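Local structure of abhydrolase domain-containing protein (Exiguobacterium antarcticum, 5H3H) at residues K158-I163 with D220-F225; T128-Y133 with M137-V142; A144-T149 with S192-R197. The protein hydrolyses esters as an esterase of the alpha/beta hydrolase fold and probably also acts as a perhydrolase. One frame throughout, in Å; residues are numbered along the deposited sequence.

Interaction 1: residues K158-I163 with D220-F225; sequences KGFGEI and DQVCPF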
loop_
_atom_site.group_PDB
_atom_site.type_symbol
_atom_site.label_atom_id
_atom_site.label_comp_id
_atom_site.label_asym_id
_atom_site.label_seq_id
_atom_site.Cartn_x
_atom_site.Cartn_y
_atom_site.Cartn_z
ATOM N N LYS B 158 -26.994 -13.724 22.963
ATOM C CA LYS B 158 -27.648 -13.047 24.103
ATOM C C LYS B 158 -26.585 -12.711 25.187
ATOM O O LYS B 158 -26.520 -11.587 25.709
ATOM C CB LYS B 158 -28.761 -13.925 24.654
ATOM C CG LYS B 158 -29.567 -13.297 25.786
ATOM C CD LYS B 158 -30.599 -14.345 26.264
ATOM C CE LYS B 158 -31.054 -14.121 27.702
ATOM N NZ LYS B 158 -31.752 -12.823 27.797
ATOM N N GLY B 159 -25.693 -13.655 25.416
ATOM C CA GLY B 159 -24.588 -13.462 26.326
ATOM C C GLY B 159 -23.660 -12.374 25.905
ATOM O O GLY B 159 -23.253 -11.579 26.713
ATOM N N PHE B 160 -23.335 -12.314 24.619
ATOM C CA PHE B 160 -22.505 -11.225 24.097
ATOM C C PHE B 160 -23.192 -9.819 24.170
ATOM O O PHE B 160 -22.579 -8.805 24.568
ATOM C CB PHE B 160 -22.071 -11.646 22.672
ATOM C CG PHE B 160 -21.041 -10.727 22.044
ATOM C CD1 PHE B 160 -19.740 -10.668 22.553
ATOM C CD2 PHE B 160 -21.357 -9.965 20.926
ATOM C CE1 PHE B 160 -18.799 -9.831 21.958
ATOM C CE2 PHE B 160 -20.407 -9.116 20.321
ATOM C CZ PHE B 160 -19.138 -9.063 20.836
ATOM N N GLY B 161 -24.491 -9.767 23.848
ATOM C CA GLY B 161 -25.359 -8.558 24.007
ATOM C C GLY B 161 -25.313 -7.967 25.428
ATOM O O GLY B 161 -25.298 -6.752 25.604
ATOM N N GLU B 162 -25.241 -8.862 26.419
ATOM C CA GLU B 162 -25.167 -8.493 27.835
ATOM C C GLU B 162 -23.882 -7.763 28.234
ATOM O O GLU B 162 -23.898 -6.933 29.148
ATOM C CB GLU B 162 -25.394 -9.750 28.732
ATOM C CG GLU B 162 -26.872 -10.180 28.722
ATOM C CD GLU B 162 -27.143 -11.536 29.350
ATOM O OE1 GLU B 162 -26.306 -12.455 29.245
ATOM O OE2 GLU B 162 -28.220 -11.689 29.947
ATOM N N ILE B 163 -22.785 -8.069 27.539
ATOM C CA ILE B 163 -21.485 -7.435 27.775
ATOM C C ILE B 163 -21.198 -6.293 26.749
ATOM O O ILE B 163 -20.178 -5.670 26.806
ATOM C CB ILE B 163 -20.407 -8.579 27.844
ATOM C CG1 ILE B 163 -19.457 -8.313 28.987
ATOM C CG2 ILE B 163 -19.718 -8.903 26.516
ATOM C CD1 ILE B 163 -18.231 -9.213 29.099
ATOM N N ASP B 220 -16.052 -0.343 27.837
ATOM C CA ASP B 220 -16.147 -1.414 26.895
ATOM C C ASP B 220 -15.550 -2.683 27.512
ATOM O O ASP B 220 -14.391 -2.695 27.915
ATOM C CB ASP B 220 -15.409 -0.932 25.645
ATOM C CG ASP B 220 -15.571 -1.793 24.496
ATOM O OD1 ASP B 220 -15.947 -3.004 24.644
ATOM O OD2 ASP B 220 -15.262 -1.254 23.347
ATOM N N GLN B 221 -16.357 -3.733 27.615
ATOM C CA GLN B 221 -15.936 -5.006 28.150
ATOM C C GLN B 221 -15.486 -5.926 27.025
ATOM O O GLN B 221 -14.920 -6.977 27.254
ATOM C CB GLN B 221 -17.085 -5.644 28.951
ATOM C CG GLN B 221 -17.677 -4.696 29.988
ATOM C CD GLN B 221 -18.657 -5.340 30.962
ATOM O OE1 GLN B 221 -19.085 -6.467 30.787
ATOM N NE2 GLN B 221 -19.012 -4.614 31.993
ATOM N N VAL B 222 -15.783 -5.548 25.789
ATOM C CA VAL B 222 -15.483 -6.380 24.635
ATOM C C VAL B 222 -14.055 -6.105 24.081
ATOM O O VAL B 222 -13.256 -7.039 23.925
ATOM C CB VAL B 222 -16.549 -6.125 23.552
ATOM C CG1 VAL B 222 -16.204 -6.886 22.292
ATOM C CG2 VAL B 222 -17.930 -6.560 24.063
ATOM N N CYS B 223 -13.830 -4.826 23.723
ATOM C CA CYS B 223 -12.564 -4.241 23.403
ATOM C C CYS B 223 -12.220 -3.231 24.504
ATOM O O CYS B 223 -12.724 -2.118 24.552
ATOM C CB CYS B 223 -12.611 -3.515 22.060
ATOM S SG CYS B 223 -12.867 -4.627 20.692
ATOM N N PRO B 224 -11.319 -3.606 25.389
ATOM C CA PRO B 224 -11.060 -2.731 26.496
ATOM C C PRO B 224 -10.453 -1.377 26.076
ATOM O O PRO B 224 -9.658 -1.242 25.069
ATOM C CB PRO B 224 -10.084 -3.525 27.392
ATOM C CG PRO B 224 -9.830 -4.813 26.739
ATOM C CD PRO B 224 -10.602 -4.893 25.448
ATOM N N PHE B 225 -10.814 -0.379 26.841
ATOM C CA PHE B 225 -10.341 0.963 26.563
ATOM C C PHE B 225 -8.828 1.076 26.345
ATOM O O PHE B 225 -8.390 1.944 25.534
ATOM C CB PHE B 225 -10.778 1.904 27.645
ATOM C CG PHE B 225 -10.433 3.319 27.344
ATOM C CD1 PHE B 225 -11.207 4.056 26.453
ATOM C CD2 PHE B 225 -9.316 3.928 27.933
ATOM C CE1 PHE B 225 -10.872 5.380 26.154
ATOM C CE2 PHE B 225 -8.994 5.269 27.652
ATOM C CZ PHE B 225 -9.751 5.972 26.737
HETATM O O HOH W 1 -19.294 -3.031 26.923
#

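Interaction 2: residues T128-Y133 with M137-V142; sequences TQRDGY and MTKDEV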
loop_
_atom_site.group_PDB
_atom_site.type_symbol
_atom_site.label_atom_id
_atom_site.label_comp_id
_atom_site.label_asym_id
_atom_site.label_seq_id
_atom_site.Cartn_x
_atom_site.Cartn_y
_atom_site.Cartn_z
ATOM N N THR B 128 -6.910 -10.017 21.246
ATOM C CA THR B 128 -6.567 -10.969 22.308
ATOM C C THR B 128 -5.166 -10.670 22.891
ATOM O O THR B 128 -4.353 -9.978 22.266
ATOM C CB THR B 128 -6.713 -12.437 21.815
ATOM O OG1 THR B 128 -5.908 -12.677 20.630
ATOM C CG2 THR B 128 -8.200 -12.700 21.528
ATOM N N GLN B 129 -4.920 -11.139 24.111
ATOM C CA GLN B 129 -3.657 -10.813 24.812
ATOM C C GLN B 129 -2.463 -11.491 24.142
ATOM O O GLN B 129 -2.612 -12.510 23.475
ATOM C CB GLN B 129 -3.725 -11.222 26.277
ATOM C CG GLN B 129 -4.927 -10.669 27.007
ATOM C CD GLN B 129 -4.682 -10.411 28.498
ATOM O OE1 GLN B 129 -3.650 -10.818 29.062
ATOM N NE2 GLN B 129 -5.626 -9.714 29.136
ATOM N N ARG B 130 -1.302 -10.858 24.236
ATOM C CA ARG B 130 -0.052 -11.364 23.665
ATOM C C ARG B 130 1.089 -10.941 24.576
ATOM O O ARG B 130 0.905 -10.066 25.436
ATOM C CB ARG B 130 0.253 -10.787 22.289
ATOM C CG ARG B 130 -0.674 -11.178 21.162
ATOM C CD ARG B 130 -0.430 -12.545 20.528
ATOM N NE ARG B 130 -1.309 -12.657 19.362
ATOM C CZ ARG B 130 -2.633 -12.801 19.418
ATOM N NH1 ARG B 130 -3.268 -12.883 20.589
ATOM N NH2 ARG B 130 -3.337 -12.860 18.298
ATOM N N ASP B 131 2.250 -11.575 24.348
ATOM C CA ASP B 131 3.552 -11.272 24.978
ATOM C C ASP B 131 3.633 -10.009 25.878
ATOM O O ASP B 131 3.607 -10.138 27.103
ATOM C CB ASP B 131 4.642 -11.255 23.889
ATOM C CG ASP B 131 4.196 -10.525 22.614
ATOM O OD1 ASP B 131 4.082 -9.284 22.684
ATOM O OD2 ASP B 131 3.948 -11.183 21.566
ATOM N N GLY B 132 3.724 -8.824 25.274
ATOM C CA GLY B 132 3.710 -7.538 25.990
ATOM C C GLY B 132 2.494 -6.701 25.602
ATOM O O GLY B 132 2.602 -5.495 25.308
ATOM N N TYR B 133 1.328 -7.355 25.575
ATOM C CA TYR B 133 0.059 -6.712 25.203
ATOM C C TYR B 133 -0.966 -7.357 26.113
ATOM O O TYR B 133 -1.743 -8.210 25.692
ATOM C CB TYR B 133 -0.206 -6.935 23.708
ATOM C CG TYR B 133 -1.371 -6.192 23.114
ATOM C CD1 TYR B 133 -1.275 -4.843 22.755
ATOM C CD2 TYR B 133 -2.581 -6.844 22.892
ATOM C CE1 TYR B 133 -2.371 -4.173 22.219
ATOM C CE2 TYR B 133 -3.657 -6.208 22.330
ATOM C CZ TYR B 133 -3.572 -4.887 21.959
ATOM O OH TYR B 133 -4.708 -4.313 21.412
ATOM N N MET B 137 -9.538 -10.156 25.765
ATOM C CA MET B 137 -9.787 -11.550 25.967
ATOM C C MET B 137 -8.495 -12.347 25.719
ATOM O O MET B 137 -7.654 -11.915 24.970
ATOM C CB MET B 137 -10.893 -12.008 25.003
ATOM C CG MET B 137 -12.222 -11.345 25.267
ATOM S SD MET B 137 -13.520 -12.107 24.239
ATOM C CE MET B 137 -14.857 -11.067 24.820
ATOM N N THR B 138 -8.304 -13.480 26.379
ATOM C CA THR B 138 -7.144 -14.307 26.075
ATOM C C THR B 138 -7.631 -15.059 24.892
ATOM O O THR B 138 -8.834 -15.005 24.587
ATOM C CB THR B 138 -6.814 -15.273 27.208
ATOM O OG1 THR B 138 -7.979 -16.090 27.481
ATOM C CG2 THR B 138 -6.493 -14.492 28.460
ATOM N N LYS B 139 -6.727 -15.754 24.218
ATOM C CA LYS B 139 -7.107 -16.685 23.170
ATOM C C LYS B 139 -8.087 -17.765 23.589
ATOM O O LYS B 139 -8.950 -18.197 22.783
ATOM C CB LYS B 139 -5.884 -17.387 22.609
ATOM C CG LYS B 139 -5.353 -16.680 21.420
ATOM C CD LYS B 139 -4.200 -17.458 20.855
ATOM C CE LYS B 139 -3.680 -16.778 19.607
ATOM N NZ LYS B 139 -2.434 -17.467 19.194
ATOM N N ASP B 140 -7.962 -18.238 24.820
ATOM C CA ASP B 140 -8.853 -19.297 25.278
ATOM C C ASP B 140 -10.290 -18.744 25.517
ATOM O O ASP B 140 -11.274 -19.466 25.236
ATOM C CB ASP B 140 -8.231 -20.076 26.468
ATOM C CG ASP B 140 -6.829 -20.706 26.129
ATOM O OD1 ASP B 140 -6.473 -20.913 24.936
ATOM O OD2 ASP B 140 -6.057 -20.992 27.077
ATOM N N GLU B 141 -10.430 -17.476 25.939
ATOM C CA GLU B 141 -11.777 -16.872 25.977
ATOM C C GLU B 141 -12.489 -16.807 24.605
ATOM O O GLU B 141 -13.685 -16.922 24.547
ATOM C CB GLU B 141 -11.814 -15.516 26.676
ATOM C CG GLU B 141 -11.691 -15.647 28.196
ATOM C CD GLU B 141 -11.212 -14.399 28.930
ATOM O OE1 GLU B 141 -11.443 -14.313 30.161
ATOM O OE2 GLU B 141 -10.573 -13.526 28.336
ATOM N N VAL B 142 -11.763 -16.628 23.519
ATOM C CA VAL B 142 -12.425 -16.556 22.208
ATOM C C VAL B 142 -12.767 -17.952 21.686
ATOM O O VAL B 142 -13.822 -18.167 21.052
ATOM C CB VAL B 142 -11.618 -15.724 21.161
ATOM C CG1 VAL B 142 -11.470 -14.259 21.578
ATOM C CG2 VAL B 142 -10.240 -16.285 20.968
#

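Interaction 3: residues A144-T149 with S192-R197; sequences ALIEDT and SAIALR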
loop_
_atom_site.group_PDB
_atom_site.type_symbol
_atom_site.label_atom_id
_atom_site.label_comp_id
_atom_site.label_asym_id
_atom_site.label_seq_id
_atom_site.Cartn_x
_atom_site.Cartn_y
_atom_site.Cartn_z
ATOM N N ALA B 144 -13.700 -20.221 23.680
ATOM C CA ALA B 144 -14.940 -20.420 24.432
ATOM C C ALA B 144 -16.173 -19.900 23.680
ATOM O O ALA B 144 -17.189 -20.589 23.629
ATOM C CB ALA B 144 -14.871 -19.768 25.811
ATOM N N LEU B 145 -16.086 -18.696 23.097
ATOM C CA LEU B 145 -17.159 -18.198 22.248
ATOM C C LEU B 145 -17.417 -19.033 21.005
ATOM O O LEU B 145 -18.590 -19.264 20.612
ATOM C CB LEU B 145 -16.883 -16.758 21.813
ATOM C CG LEU B 145 -17.086 -15.651 22.819
ATOM C CD1 LEU B 145 -16.722 -14.331 22.180
ATOM C CD2 LEU B 145 -18.484 -15.593 23.368
ATOM N N ILE B 146 -16.340 -19.468 20.367
ATOM C CA ILE B 146 -16.447 -20.314 19.192
ATOM C C ILE B 146 -17.151 -21.655 19.528
ATOM O O ILE B 146 -18.048 -22.106 18.804
ATOM C CB ILE B 146 -15.079 -20.537 18.578
ATOM C CG1 ILE B 146 -14.525 -19.211 17.987
ATOM C CG2 ILE B 146 -15.126 -21.596 17.492
ATOM C CD1 ILE B 146 -13.022 -19.200 17.933
ATOM N N GLU B 147 -16.796 -22.205 20.672
ATOM C CA GLU B 147 -17.350 -23.486 21.146
ATOM C C GLU B 147 -18.824 -23.331 21.376
ATOM O O GLU B 147 -19.585 -24.171 20.930
ATOM C CB GLU B 147 -16.644 -23.984 22.424
ATOM C CG GLU B 147 -17.446 -24.035 23.753
ATOM C CD GLU B 147 -16.548 -23.751 24.933
ATOM O OE1 GLU B 147 -16.920 -22.854 25.718
ATOM O OE2 GLU B 147 -15.455 -24.384 25.041
ATOM N N ASP B 148 -19.195 -22.233 22.039
ATOM C CA ASP B 148 -20.597 -21.868 22.289
ATOM C C ASP B 148 -21.383 -21.645 20.973
ATOM O O ASP B 148 -22.506 -22.133 20.852
ATOM C CB ASP B 148 -20.666 -20.648 23.193
ATOM C CG ASP B 148 -20.271 -20.963 24.640
ATOM O OD1 ASP B 148 -20.195 -22.176 24.970
ATOM O OD2 ASP B 148 -20.035 -20.007 25.425
ATOM N N THR B 149 -20.803 -20.944 19.990
ATOM C CA THR B 149 -21.528 -20.814 18.700
ATOM C C THR B 149 -21.787 -22.133 17.982
ATOM O O THR B 149 -22.845 -22.306 17.287
ATOM C CB THR B 149 -21.118 -19.569 17.775
ATOM O OG1 THR B 149 -21.051 -19.885 16.352
ATOM C CG2 THR B 149 -20.025 -18.757 18.257
ATOM N N SER B 192 -14.658 -15.717 11.487
ATOM C CA SER B 192 -14.242 -14.370 11.896
ATOM C C SER B 192 -13.783 -14.305 13.324
ATOM O O SER B 192 -12.905 -13.505 13.620
ATOM C CB SER B 192 -15.353 -13.332 11.751
ATOM O OG SER B 192 -15.839 -13.205 10.438
ATOM N N ALA B 193 -14.421 -15.065 14.229
ATOM C CA ALA B 193 -13.890 -15.274 15.610
ATOM C C ALA B 193 -12.470 -15.807 15.632
ATOM O O ALA B 193 -11.690 -15.372 16.451
ATOM C CB ALA B 193 -14.789 -16.210 16.419
ATOM N N ILE B 194 -12.120 -16.701 14.704
ATOM C CA ILE B 194 -10.749 -17.234 14.571
ATOM C C ILE B 194 -9.758 -16.113 14.148
ATOM O O ILE B 194 -8.665 -16.026 14.677
ATOM C CB ILE B 194 -10.728 -18.453 13.616
ATOM C CG1 ILE B 194 -11.369 -19.641 14.331
ATOM C CG2 ILE B 194 -9.318 -18.769 13.045
ATOM C CD1 ILE B 194 -11.459 -20.899 13.483
ATOM N N ALA B 195 -10.162 -15.277 13.200
ATOM C CA ALA B 195 -9.385 -14.106 12.808
ATOM C C ALA B 195 -9.285 -13.126 13.984
ATOM O O ALA B 195 -8.192 -12.595 14.276
ATOM C CB ALA B 195 -10.027 -13.460 11.598
ATOM N N LEU B 196 -10.395 -12.898 14.686
ATOM C CA LEU B 196 -10.321 -12.087 15.920
ATOM C C LEU B 196 -9.301 -12.660 16.882
ATOM O O LEU B 196 -8.503 -11.922 17.480
ATOM C CB LEU B 196 -11.662 -11.871 16.634
ATOM C CG LEU B 196 -12.563 -10.800 16.020
ATOM C CD1 LEU B 196 -14.015 -11.089 16.373
ATOM C CD2 LEU B 196 -12.166 -9.389 16.414
ATOM N N ARG B 197 -9.263 -13.983 16.996
ATOM C CA ARG B 197 -8.378 -14.527 17.963
ATOM C C ARG B 197 -6.925 -14.283 17.573
ATOM O O ARG B 197 -6.112 -13.960 18.427
ATOM C CB ARG B 197 -8.693 -16.010 18.240
ATOM C CG ARG B 197 -8.101 -17.103 17.414
ATOM C CD ARG B 197 -7.524 -18.224 18.320
ATOM N NE ARG B 197 -8.307 -19.432 18.231
ATOM C CZ ARG B 197 -8.294 -20.304 17.223
ATOM N NH1 ARG B 197 -7.536 -20.134 16.139
ATOM N NH2 ARG B 197 -9.079 -21.355 17.312
#

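Interaction 1: residues K158-I163 with D220-F225
In the loop of the alpha/beta hydrolase fold that carries the probable catalytic acid, Val222 packs against Phe160 and Ile163 of helix 153-164, a helix of the cap over the active site. CG1 of Val222, anti to the backbone N (chi1 175°), lies 3.9 Å from Phe160 CZ, with the valine side chain crossing the phenylalanine at about a right angle. CG2 lies between that ring and Ile163, meeting Ile163 CG2 at 3.8 Å and also approaching the carbonyl oxygen of Ile163. An alanine in place of Ile163 would remove its CG2 and would probably leave Val222 CG2 without its apolar neighbour on helix 153-164. Beyond the contact, the Phe160 ring meets Trp30 edge-to-face and also touches Phe164, both residues of the pocket that holds ethaneperoxoic acid. The loop itself is folded round Asp220, whose OD1 accepts from Val222 N at 2.8 Å and Cys223 N at 2.9 Å, an Asx turn and Asx motif, while OD2 is hydrogen-bonded to His248 ND1, consistent with a Ser96-His248-Asp220 triad. One water joins the backbones, donating to Ile163 O at 2.8 Å and accepting from Gln221 N at 3.1 Å.

Interaction 2: residues T128-Y133 with M137-V142
Thr128 and Arg130 pack against the capped N-terminal end of helix 139-149, where the chain leaves the core sheet for the cap. The backbones are joined by Gln129 N, which donates to Met137 O at 3.0 Å. Thr128 presents two different branches to its surroundings. Its methyl CG2, anti to the carbonyl carbon, reaches Val142 CG1 at 3.6 Å, whereas OG1 sits between backbone N and carbonyl carbon (chi1 56°) and turns to Arg130. The arginine chain bends at chi2 (-80°) and folds back, so that NH1 donates to Thr128 OG1 at 2.6 Å and to Gln129 O at 3.0 Å. Both acceptors lie in the guanidinium plane, which fixes how the flat group is turned. Over one face, offset toward the rim, comes Lys139 CE, 4.0 Å from Arg130 NH1; the extended lysine crosses the arginine at about a right angle. Gln129 sends its amide elsewhere, NE2 bonding to Gly136 O. On the helix side, Thr138 and Glu141 form a capping box: Glu141 N donates to Thr138 OG1 at 3.2 Å and Thr138 N to Glu141 OE2 at 3.0 Å. Arg197 O of helix 186-198 bonds both Thr128 OG1 and Arg130 NH2. One backbone bond and van der Waals touches thus join the segments, while the polar network sits within each and reaches helix 186-198. The like charges of Arg130 NH2 and Lys139 NZ, 4.8 Å apart, probably repel mildly, an effect that the carbonyls round the guanidinium and a long, weak ion pair from the lysine to Asp198 would offset.

Interaction 3: residues A144-T149 with S192-R197
Ile146 of helix 139-149 reaches across to helix 186-198 and presses on Ala193 and Ile194, with no hydrogen bond between the two segments. Its CG1 lies 3.4 Å from Ala193 CB, tighter than ordinary van der Waals contact, and CD1 is 3.8 Å from the same methyl. The small alanine lets the helices come close, the CA atoms of Ile146 and Ala193 being 6.7 Å apart. CD1 continues past the alanine to Ile194 CG1 at 4.0 Å, where the two isoleucines cross at about a right angle. With CG1 beside its own backbone N (chi1 -67°), the longer branch of Ile146 is the one aimed at the partner helix. In the next shell, Ile194 CG1 also lies over one face of the Arg197 guanidinium, 3.9 Å above the plane and offset toward its rim. Arg197 NH2 forms a salt bridge with Asp143 OD1, a second tie between the same helices, polar where the first is apolar. Leu196, one residue before it, touches the bound ethaneperoxoic acid and also packs on Phe127 and on Tyr71 of helix 71-85. Both helices belong to the helical cap inserted between strands 114-120 and 211-217, with helix 153-164 flanking helix 139-149 through Met156, which touches Leu145 and Thr149.

Overall arrangement
All three contacts involve the helical cap, but at different depths. Interaction 3 is the buried one, purely apolar between its segments and joining two cap helices. Interactions 1 and 2 are partly buried and lie where the cap meets the core fold: 158-163 reaches the acid loop through apolar side chains and a water, whereas 128-133 meets the helix start through one backbone hydrogen bond, a methyl contact and a lysine chain lying over an arginine. Interactions 2 and 3 share helix 139-149 and touch directly, the carbonyl of Arg197 taking up the polar ends of Thr128 and Arg130. Interaction 1 stays apart from both, its centre about 15 and 14 Å from theirs, on the next helix of the cap.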